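Local atomic coordinates of T-cell surface glycoprotein CD1A1 antigen (Gallus gallus, PDB entry 3JVG), a protein that probably binds lipid antigens in an MHC class I-like groove, in complex with beta-2-microglobulin, and displays them to T cells. Residues A[89-95]-A[108-114]; A[30-36]-A[47-52]; A[5-9]-A[94-100]. All blocks are in the same frame, centred on the assembly; numbering follows the deposited sequence.

Contact 1: residues A[89-95]-A[108-114]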
loop_
_atom_site.group_PDB
_atom_site.type_symbol
_atom_site.label_atom_id
_atom_site.label_comp_id
_atom_site.label_asym_id
_atom_site.label_seq_id
_atom_site.Cartn_x
_atom_site.Cartn_y
_atom_site.Cartn_z
ATOM N N PHE A 89 4.151 -2.864 -21.542
ATOM C CA PHE A 89 3.380 -1.810 -20.896
ATOM C C PHE A 89 2.544 -2.401 -19.777
ATOM O O PHE A 89 2.411 -3.625 -19.667
ATOM C CB PHE A 89 2.501 -1.036 -21.896
ATOM C CG PHE A 89 1.605 -1.907 -22.721
ATOM C CD1 PHE A 89 0.443 -2.433 -22.191
ATOM C CD2 PHE A 89 1.928 -2.202 -24.036
ATOM C CE1 PHE A 89 -0.373 -3.259 -22.974
ATOM C CE2 PHE A 89 1.104 -3.013 -24.823
ATOM C CZ PHE A 89 -0.042 -3.539 -24.290
ATOM N N VAL A 90 1.977 -1.524 -18.954
ATOM C CA VAL A 90 1.214 -1.976 -17.829
ATOM C C VAL A 90 -0.157 -1.328 -17.708
ATOM O O VAL A 90 -0.305 -0.090 -17.890
ATOM C CB VAL A 90 2.084 -2.124 -16.465
ATOM C CG1 VAL A 90 3.542 -1.793 -16.616
ATOM C CG2 VAL A 90 1.407 -1.614 -15.163
ATOM N N PHE A 91 -1.137 -2.176 -17.458
ATOM C CA PHE A 91 -2.468 -1.748 -17.090
ATOM C C PHE A 91 -2.699 -2.098 -15.641
ATOM O O PHE A 91 -2.145 -3.099 -15.148
ATOM C CB PHE A 91 -3.533 -2.404 -17.943
ATOM C CG PHE A 91 -3.767 -1.741 -19.234
ATOM C CD1 PHE A 91 -3.060 -2.135 -20.357
ATOM C CD2 PHE A 91 -4.708 -0.725 -19.335
ATOM C CE1 PHE A 91 -3.269 -1.498 -21.626
ATOM C CE2 PHE A 91 -4.981 -0.082 -20.565
ATOM C CZ PHE A 91 -4.251 -0.465 -21.732
ATOM N N GLN A 92 -3.480 -1.244 -14.980
ATOM C CA GLN A 92 -4.010 -1.488 -13.665
ATOM C C GLN A 92 -5.516 -1.198 -13.573
ATOM O O GLN A 92 -6.068 -0.354 -14.349
ATOM C CB GLN A 92 -3.213 -0.666 -12.625
ATOM C CG GLN A 92 -1.698 -0.911 -12.634
ATOM C CD GLN A 92 -0.940 0.281 -12.056
ATOM O OE1 GLN A 92 -0.540 1.164 -12.812
ATOM N NE2 GLN A 92 -0.858 0.375 -10.712
ATOM N N SER A 93 -6.186 -1.898 -12.645
ATOM C CA SER A 93 -7.570 -1.569 -12.269
ATOM C C SER A 93 -7.689 -1.430 -10.791
ATOM O O SER A 93 -7.056 -2.186 -10.070
ATOM C CB SER A 93 -8.617 -2.670 -12.600
ATOM O OG SER A 93 -8.352 -3.354 -13.759
ATOM N N SER A 94 -8.596 -0.547 -10.365
ATOM C CA SER A 94 -8.957 -0.353 -8.956
ATOM C C SER A 94 -10.470 -0.319 -8.986
ATOM O O SER A 94 -11.058 0.522 -9.695
ATOM C CB SER A 94 -8.386 0.964 -8.471
ATOM O OG SER A 94 -8.689 1.257 -7.116
ATOM N N ILE A 95 -11.123 -1.243 -8.254
ATOM C CA ILE A 95 -12.561 -1.388 -8.373
ATOM C C ILE A 95 -13.133 -1.606 -7.002
ATOM O O ILE A 95 -12.593 -2.447 -6.242
ATOM C CB ILE A 95 -12.933 -2.645 -9.233
ATOM C CG1 ILE A 95 -12.211 -2.633 -10.591
ATOM C CG2 ILE A 95 -14.425 -2.653 -9.555
ATOM C CD1 ILE A 95 -12.579 -3.880 -11.488
ATOM N N PHE A 108 -16.245 3.143 -7.314
ATOM C CA PHE A 108 -15.167 3.507 -8.209
ATOM C C PHE A 108 -14.826 2.359 -9.108
ATOM O O PHE A 108 -14.895 1.190 -8.688
ATOM C CB PHE A 108 -13.912 3.989 -7.448
ATOM C CG PHE A 108 -13.443 3.056 -6.339
ATOM C CD1 PHE A 108 -13.955 3.168 -5.068
ATOM C CD2 PHE A 108 -12.429 2.126 -6.577
ATOM C CE1 PHE A 108 -13.520 2.343 -4.047
ATOM C CE2 PHE A 108 -11.937 1.308 -5.568
ATOM C CZ PHE A 108 -12.510 1.388 -4.279
ATOM N N PHE A 109 -14.490 2.675 -10.356
ATOM C CA PHE A 109 -13.994 1.633 -11.243
ATOM C C PHE A 109 -13.128 2.412 -12.239
ATOM O O PHE A 109 -13.652 3.081 -13.136
ATOM C CB PHE A 109 -15.170 0.884 -11.924
ATOM C CG PHE A 109 -14.770 -0.266 -12.872
ATOM C CD1 PHE A 109 -15.781 -1.061 -13.434
ATOM C CD2 PHE A 109 -13.452 -0.578 -13.158
ATOM C CE1 PHE A 109 -15.482 -2.145 -14.287
ATOM C CE2 PHE A 109 -13.126 -1.624 -14.008
ATOM C CZ PHE A 109 -14.158 -2.422 -14.590
ATOM N N ASP A 110 -11.811 2.351 -11.990
ATOM C CA ASP A 110 -10.814 3.060 -12.751
ATOM C C ASP A 110 -9.808 2.073 -13.354
ATOM O O ASP A 110 -9.397 1.073 -12.712
ATOM C CB ASP A 110 -10.042 4.045 -11.867
ATOM C CG ASP A 110 -10.923 5.173 -11.342
ATOM O OD1 ASP A 110 -11.552 4.982 -10.297
ATOM O OD2 ASP A 110 -10.938 6.279 -11.954
ATOM N N ILE A 111 -9.421 2.373 -14.583
ATOM C CA ILE A 111 -8.333 1.721 -15.248
ATOM C C ILE A 111 -7.186 2.699 -15.500
ATOM O O ILE A 111 -7.379 3.865 -15.920
ATOM C CB ILE A 111 -8.844 1.013 -16.471
ATOM C CG1 ILE A 111 -9.916 -0.033 -15.995
ATOM C CG2 ILE A 111 -7.707 0.410 -17.248
ATOM C CD1 ILE A 111 -10.751 -0.592 -17.054
ATOM N N ALA A 112 -5.981 2.227 -15.160
ATOM C CA ALA A 112 -4.821 3.003 -15.446
ATOM C C ALA A 112 -4.001 2.368 -16.569
ATOM O O ALA A 112 -4.044 1.136 -16.821
ATOM C CB ALA A 112 -3.957 3.230 -14.170
ATOM N N TYR A 113 -3.236 3.247 -17.212
ATOM C CA TYR A 113 -2.370 2.858 -18.308
ATOM C C TYR A 113 -1.120 3.668 -18.159
ATOM O O TYR A 113 -1.170 4.883 -17.981
ATOM C CB TYR A 113 -3.035 3.094 -19.674
ATOM C CG TYR A 113 -2.077 2.911 -20.811
ATOM C CD1 TYR A 113 -1.469 1.652 -21.060
ATOM C CD2 TYR A 113 -1.725 3.996 -21.608
ATOM C CE1 TYR A 113 -0.566 1.490 -22.100
ATOM C CE2 TYR A 113 -0.798 3.864 -22.659
ATOM C CZ TYR A 113 -0.225 2.612 -22.902
ATOM O OH TYR A 113 0.659 2.525 -23.944
ATOM N N GLU A 114 0.005 2.979 -18.216
ATOM C CA GLU A 114 1.312 3.529 -17.895
ATOM C C GLU A 114 1.230 4.388 -16.645
ATOM O O GLU A 114 1.741 5.485 -16.641
ATOM C CB GLU A 114 1.935 4.291 -19.084
ATOM C CG GLU A 114 2.494 3.364 -20.263
ATOM C CD GLU A 114 3.583 2.250 -19.823
ATOM O OE1 GLU A 114 4.755 2.372 -20.351
ATOM O OE2 GLU A 114 3.299 1.271 -19.011
#
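Strand 108-113 runs antiparallel to strand 89-95, at 165°, in the floor of the MHC-like domain. F108 CE2 lies 3.5 Å from I95 C. F109 offers a ring face to I95 CD1, 3.9 Å from its centroid, a CH-pi contact. D110 pairs with S94 through backbone hydrogen bonds, D110 N to S94 O and S94 N to D110 O, both 3.0 Å; its carboxylate forms a salt bridge with R120. I111 CG2 touches F91 CD2 at 3.8 Å. A112 forms a hydrogen-bonded pair with Q92, A112 N to Q92 O at 2.7 Å and Q92 N to A112 O at 3.1 Å. Y113 CD1 lies 3.6 Å from F91 CZ, the ring planes at 36°. Beyond this last pair, E114 N bonds to V90 O and E114 OE2 accepts a hydrogen bond from V90 N, both 3.1 Å. Helices 58-82 and 148-172 lie over the face of F91, S93, I95 and F109; on the other, aromatic packing from beta-2-microglobulin suits the small A112 methyl, and strand 6-18 flanks strand 89-99.

Contact 2: residues A[30-36]-A[47-52]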
loop_
_atom_site.group_PDB
_atom_site.type_symbol
_atom_site.label_atom_id
_atom_site.label_comp_id
_atom_site.label_asym_id
_atom_site.label_seq_id
_atom_site.Cartn_x
_atom_site.Cartn_y
_atom_site.Cartn_z
ATOM N N LEU A 30 -9.851 -4.660 2.427
ATOM C CA LEU A 30 -10.904 -4.135 3.241
ATOM C C LEU A 30 -10.194 -3.132 4.149
ATOM O O LEU A 30 -9.531 -3.492 5.142
ATOM C CB LEU A 30 -11.520 -5.304 4.038
ATOM C CG LEU A 30 -12.987 -5.329 4.507
ATOM C CD1 LEU A 30 -13.152 -5.601 5.979
ATOM C CD2 LEU A 30 -13.910 -4.203 3.994
ATOM N N GLY A 31 -10.315 -1.862 3.805
ATOM C CA GLY A 31 -9.435 -0.833 4.379
ATOM C C GLY A 31 -7.992 -1.202 4.058
ATOM O O GLY A 31 -7.609 -1.347 2.861
ATOM N N ASP A 32 -7.168 -1.382 5.088
ATOM C CA ASP A 32 -5.787 -1.831 4.828
ATOM C C ASP A 32 -5.637 -3.298 5.226
ATOM O O ASP A 32 -4.532 -3.764 5.355
ATOM C CB ASP A 32 -4.735 -0.981 5.576
ATOM C CG ASP A 32 -4.967 -0.946 7.077
ATOM O OD1 ASP A 32 -5.949 -1.542 7.550
ATOM O OD2 ASP A 32 -4.160 -0.312 7.824
ATOM N N VAL A 33 -6.739 -3.995 5.479
ATOM C CA VAL A 33 -6.666 -5.424 5.788
ATOM C C VAL A 33 -6.690 -6.214 4.480
ATOM O O VAL A 33 -7.671 -6.105 3.682
ATOM C CB VAL A 33 -7.822 -5.871 6.666
ATOM C CG1 VAL A 33 -7.777 -7.401 6.847
ATOM C CG2 VAL A 33 -7.862 -5.104 8.026
ATOM N N LYS A 34 -5.620 -6.975 4.227
ATOM C CA LYS A 34 -5.530 -7.738 2.980
ATOM C C LYS A 34 -6.411 -8.979 3.059
ATOM O O LYS A 34 -6.136 -9.864 3.859
ATOM C CB LYS A 34 -4.084 -8.092 2.670
ATOM C CG LYS A 34 -3.273 -6.851 2.182
ATOM C CD LYS A 34 -1.756 -7.176 2.091
ATOM C CE LYS A 34 -0.935 -5.982 1.519
ATOM N NZ LYS A 34 0.483 -6.332 1.056
ATOM N N MET A 35 -7.474 -9.035 2.229
ATOM C CA MET A 35 -8.419 -10.148 2.298
ATOM C C MET A 35 -7.844 -11.346 1.575
ATOM O O MET A 35 -7.974 -12.451 2.040
ATOM C CB MET A 35 -9.775 -9.775 1.697
ATOM C CG MET A 35 -10.495 -8.690 2.509
ATOM S SD MET A 35 -12.124 -8.450 1.784
ATOM C CE MET A 35 -11.655 -7.763 0.206
ATOM N N GLY A 36 -7.212 -11.121 0.439
ATOM C CA GLY A 36 -6.607 -12.184 -0.341
ATOM C C GLY A 36 -5.963 -11.661 -1.617
ATOM O O GLY A 36 -5.823 -10.444 -1.832
ATOM N N TYR A 47 -7.030 -16.798 0.193
ATOM C CA TYR A 47 -7.814 -16.126 1.230
ATOM C C TYR A 47 -6.986 -16.002 2.463
ATOM O O TYR A 47 -6.478 -16.982 2.971
ATOM C CB TYR A 47 -9.057 -16.943 1.598
ATOM C CG TYR A 47 -10.011 -17.130 0.458
ATOM C CD1 TYR A 47 -9.886 -18.208 -0.417
ATOM C CD2 TYR A 47 -11.039 -16.208 0.236
ATOM C CE1 TYR A 47 -10.766 -18.372 -1.473
ATOM C CE2 TYR A 47 -11.906 -16.360 -0.821
ATOM C CZ TYR A 47 -11.762 -17.444 -1.664
ATOM O OH TYR A 47 -12.621 -17.565 -2.718
ATOM N N TYR A 48 -6.806 -14.787 2.945
ATOM C CA TYR A 48 -5.847 -14.538 4.034
ATOM C C TYR A 48 -6.506 -14.431 5.419
ATOM O O TYR A 48 -5.829 -14.523 6.424
ATOM C CB TYR A 48 -5.135 -13.206 3.778
ATOM C CG TYR A 48 -4.196 -13.143 2.576
ATOM C CD1 TYR A 48 -3.664 -14.310 1.991
ATOM C CD2 TYR A 48 -3.766 -11.908 2.077
ATOM C CE1 TYR A 48 -2.772 -14.249 0.936
ATOM C CE2 TYR A 48 -2.863 -11.847 1.024
ATOM C CZ TYR A 48 -2.385 -13.024 0.457
ATOM O OH TYR A 48 -1.501 -12.963 -0.584
ATOM N N ARG A 49 -7.807 -14.142 5.471
ATOM C CA ARG A 49 -8.495 -13.906 6.739
ATOM C C ARG A 49 -9.500 -15.050 6.994
ATOM O O ARG A 49 -10.229 -15.434 6.111
ATOM C CB ARG A 49 -9.216 -12.531 6.730
ATOM C CG ARG A 49 -8.301 -11.265 6.472
ATOM C CD ARG A 49 -7.039 -11.254 7.371
ATOM N NE ARG A 49 -7.417 -11.276 8.789
ATOM C CZ ARG A 49 -6.726 -11.883 9.753
ATOM N NH1 ARG A 49 -5.625 -12.526 9.439
ATOM N NH2 ARG A 49 -7.136 -11.852 11.018
ATOM N N PRO A 50 -9.501 -15.594 8.205
ATOM C CA PRO A 50 -10.329 -16.731 8.528
ATOM C C PRO A 50 -11.826 -16.442 8.516
ATOM O O PRO A 50 -12.591 -17.358 8.324
ATOM C CB PRO A 50 -9.895 -17.114 9.933
ATOM C CG PRO A 50 -8.753 -16.268 10.281
ATOM C CD PRO A 50 -8.538 -15.244 9.261
ATOM N N TRP A 51 -12.250 -15.202 8.723
ATOM C CA TRP A 51 -13.701 -14.881 8.685
ATOM C C TRP A 51 -14.284 -14.825 7.245
ATOM O O TRP A 51 -15.488 -14.882 7.057
ATOM C CB TRP A 51 -13.971 -13.581 9.444
ATOM C CG TRP A 51 -13.075 -12.419 8.975
ATOM C CD1 TRP A 51 -11.896 -12.000 9.535
ATOM C CD2 TRP A 51 -13.314 -11.568 7.845
ATOM N NE1 TRP A 51 -11.388 -10.923 8.817
ATOM C CE2 TRP A 51 -12.238 -10.656 7.770
ATOM C CE3 TRP A 51 -14.341 -11.486 6.888
ATOM C CZ2 TRP A 51 -12.158 -9.678 6.765
ATOM C CZ3 TRP A 51 -14.262 -10.509 5.888
ATOM C CH2 TRP A 51 -13.185 -9.635 5.836
ATOM N N LEU A 52 -13.429 -14.768 6.227
ATOM C CA LEU A 52 -13.930 -14.632 4.829
ATOM C C LEU A 52 -14.805 -15.774 4.332
ATOM O O LEU A 52 -16.004 -15.565 4.027
ATOM C CB LEU A 52 -12.755 -14.497 3.859
ATOM C CG LEU A 52 -12.264 -13.313 3.042
ATOM C CD1 LEU A 52 -13.140 -12.044 2.988
ATOM C CD2 LEU A 52 -10.776 -13.065 3.376
#
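L30 opens a type II' turn to V33, and its CD1 touches W51 CH2 at 4.0 Å, two apolar groups meeting beneath helix 148-172. G31, at positive phi, is the residue type that accepts this turn most easily; D32 carries its carboxylate away to Y207 and Y241. V33 CG1 packs on the aliphatic R49 CG at 3.9 Å, while the R49 guanidinium forms a salt bridge with D176. K34 follows, its CB 3.9 Å from Y48 CD2. M35 makes the one backbone hydrogen bond, Y48 N to M35 O at 2.8 Å; M35 CB touches L52 CD2 at 3.8 Å, and farther out SD lies 4.4 Å from W51 CH2. G36 CA lies over the Y48 ring, 3.9 Å from its centroid, in a CH-pi contact; a side chain here would press tightly on Y47 CA. G36 and Y47 form a non-hydrogen-bonded antiparallel pair at the edge of the MHC class I-like platform, where strands yield to the segment leading into the short helix 52-55, ahead of the long helix 58-82.

Contact 3: residues A[5-9]-A[94-100]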
loop_
_atom_site.group_PDB
_atom_site.type_symbol
_atom_site.label_atom_id
_atom_site.label_comp_id
_atom_site.label_asym_id
_atom_site.label_seq_id
_atom_site.Cartn_x
_atom_site.Cartn_y
_atom_site.Cartn_z
ATOM N N SER A 5 -16.314 5.399 8.266
ATOM C CA SER A 5 -15.955 5.053 6.838
ATOM C C SER A 5 -15.256 3.692 6.590
ATOM O O SER A 5 -14.237 3.380 7.206
ATOM C CB SER A 5 -15.197 6.204 6.165
ATOM O OG SER A 5 -14.371 5.769 5.092
ATOM N N HIS A 6 -15.808 2.918 5.648
ATOM C CA HIS A 6 -15.220 1.646 5.213
ATOM C C HIS A 6 -15.171 1.496 3.700
ATOM O O HIS A 6 -15.969 2.074 2.970
ATOM C CB HIS A 6 -16.030 0.487 5.796
ATOM C CG HIS A 6 -15.989 0.442 7.287
ATOM N ND1 HIS A 6 -16.941 1.057 8.070
ATOM C CD2 HIS A 6 -15.073 -0.080 8.138
ATOM C CE1 HIS A 6 -16.627 0.896 9.343
ATOM N NE2 HIS A 6 -15.507 0.199 9.411
ATOM N N MET A 7 -14.258 0.660 3.241
ATOM C CA MET A 7 -13.974 0.537 1.826
ATOM C C MET A 7 -13.592 -0.891 1.497
ATOM O O MET A 7 -12.820 -1.521 2.204
ATOM C CB MET A 7 -12.822 1.473 1.465
ATOM C CG MET A 7 -12.177 1.236 0.119
ATOM S SD MET A 7 -10.969 2.530 -0.336
ATOM C CE MET A 7 -12.063 3.880 -0.750
ATOM N N LEU A 8 -14.102 -1.366 0.385
ATOM C CA LEU A 8 -13.753 -2.651 -0.143
ATOM C C LEU A 8 -13.100 -2.294 -1.457
ATOM O O LEU A 8 -13.759 -1.592 -2.278
ATOM C CB LEU A 8 -15.021 -3.486 -0.421
ATOM C CG LEU A 8 -14.774 -4.844 -1.061
ATOM C CD1 LEU A 8 -13.665 -5.474 -0.293
ATOM C CD2 LEU A 8 -15.947 -5.629 -0.895
ATOM N N LYS A 9 -11.887 -2.799 -1.684
ATOM C CA LYS A 9 -11.163 -2.466 -2.877
ATOM C C LYS A 9 -10.454 -3.656 -3.541
ATOM O O LYS A 9 -9.669 -4.387 -2.896
ATOM C CB LYS A 9 -10.112 -1.396 -2.577
ATOM C CG LYS A 9 -9.487 -0.828 -3.788
ATOM C CD LYS A 9 -8.195 -0.064 -3.449
ATOM C CE LYS A 9 -8.403 1.276 -2.842
ATOM N NZ LYS A 9 -7.172 1.639 -2.016
ATOM N N SER A 94 -8.596 -0.547 -10.365
ATOM C CA SER A 94 -8.957 -0.353 -8.956
ATOM C C SER A 94 -10.470 -0.319 -8.986
ATOM O O SER A 94 -11.058 0.522 -9.695
ATOM C CB SER A 94 -8.386 0.964 -8.471
ATOM O OG SER A 94 -8.689 1.257 -7.116
ATOM N N ILE A 95 -11.123 -1.243 -8.254
ATOM C CA ILE A 95 -12.561 -1.388 -8.373
ATOM C C ILE A 95 -13.133 -1.606 -7.002
ATOM O O ILE A 95 -12.593 -2.447 -6.242
ATOM C CB ILE A 95 -12.933 -2.645 -9.233
ATOM C CG1 ILE A 95 -12.211 -2.633 -10.591
ATOM C CG2 ILE A 95 -14.425 -2.653 -9.555
ATOM C CD1 ILE A 95 -12.579 -3.880 -11.488
ATOM N N GLY A 96 -14.219 -0.907 -6.671
ATOM C CA GLY A 96 -14.762 -1.072 -5.320
ATOM C C GLY A 96 -15.837 -0.084 -4.906
ATOM O O GLY A 96 -16.434 0.561 -5.758
ATOM N N CYS A 97 -16.056 0.051 -3.594
ATOM C CA CYS A 97 -17.064 0.948 -3.083
ATOM C C CYS A 97 -16.679 1.314 -1.694
ATOM O O CYS A 97 -15.918 0.574 -1.051
ATOM C CB CYS A 97 -18.470 0.313 -3.094
ATOM S SG CYS A 97 -18.563 -1.272 -2.151
ATOM N N GLU A 98 -17.211 2.443 -1.221
ATOM C CA GLU A 98 -16.923 2.948 0.096
ATOM C C GLU A 98 -18.247 3.351 0.741
ATOM O O GLU A 98 -19.111 3.875 0.071
ATOM C CB GLU A 98 -15.914 4.118 0.016
ATOM C CG GLU A 98 -15.719 4.915 1.298
ATOM C CD GLU A 98 -14.967 6.267 1.125
ATOM O OE1 GLU A 98 -15.152 7.167 2.003
ATOM O OE2 GLU A 98 -14.178 6.430 0.150
ATOM N N LEU A 99 -18.391 3.073 2.028
ATOM C CA LEU A 99 -19.564 3.413 2.788
ATOM C C LEU A 99 -19.153 4.439 3.842
ATOM O O LEU A 99 -18.343 4.127 4.705
ATOM C CB LEU A 99 -20.097 2.165 3.519
ATOM C CG LEU A 99 -21.541 1.631 3.466
ATOM C CD1 LEU A 99 -21.916 1.092 4.833
ATOM C CD2 LEU A 99 -22.664 2.622 3.005
ATOM N N GLN A 100 -19.694 5.651 3.780
ATOM C CA GLN A 100 -19.584 6.574 4.929
ATOM C C GLN A 100 -20.515 6.204 6.081
ATOM O O GLN A 100 -21.413 5.368 5.905
ATOM C CB GLN A 100 -19.797 8.020 4.504
ATOM C CG GLN A 100 -18.521 8.659 3.948
ATOM C CD GLN A 100 -18.618 9.005 2.469
ATOM O OE1 GLN A 100 -19.480 9.802 2.057
ATOM N NE2 GLN A 100 -17.722 8.435 1.665
#
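E98, S5 and C97 lose the most surface where strand 6-9 runs antiparallel to strand 94-99 at 174°. The E98 side chain shares a face with M7, whose CE comes within 3.4 Å of E98 OE2; a long unbranched thioether can lie beside a carboxylate whose charge is met by a salt bridge to R106. Q100 NE2 gives a hydrogen bond to E98 OE1 at 2.9 Å. S5, the first modelled residue, tucks its CA 3.3 Å from L99 O in a CA-H...O contact, and its small side chain fits beside E98. These are the central strands of the platform of an MHC class I-like domain, an antiparallel sheet with two long helices across it. C97 carries the pairing onward through backbone hydrogen bonds, L8 N to C97 O at 3.0 Å and C97 N to L8 O at 3.1 Å; H6 and L99 are joined in the same way. On the face C97 shares with H6, L8 and L99, its sulfur forms the disulfide with C162, tying the sheet to helix 148-172. Next to it G96 faces K9, and a side chain at G96 would clash with L8 O, so glycine suits the place.

How the contacts relate
All three contacts reach one antiparallel sheet, the floor of the MHC-like domain; contact 2 joins its edge to the loop that follows. Contacts 1 and 3 share S94 and I95 on strand 89-99, which pairs with strand 105-113 on one side and strand 6-18 on the other; their centres are 16 Å apart, and F108 O approaches G96 N at 3.0 Å. The centre of contact 2 is about 14 Å from that of contact 3 and 22 Å from that of contact 1, yet M35 CE meets L8 CD1 at 3.1 Å. Along the chain, contact 2 is nested within contact 3 and precedes contact 1, whose segments alternate with those of contact 3. Together they span much of the platform beneath the probable lipid-binding groove.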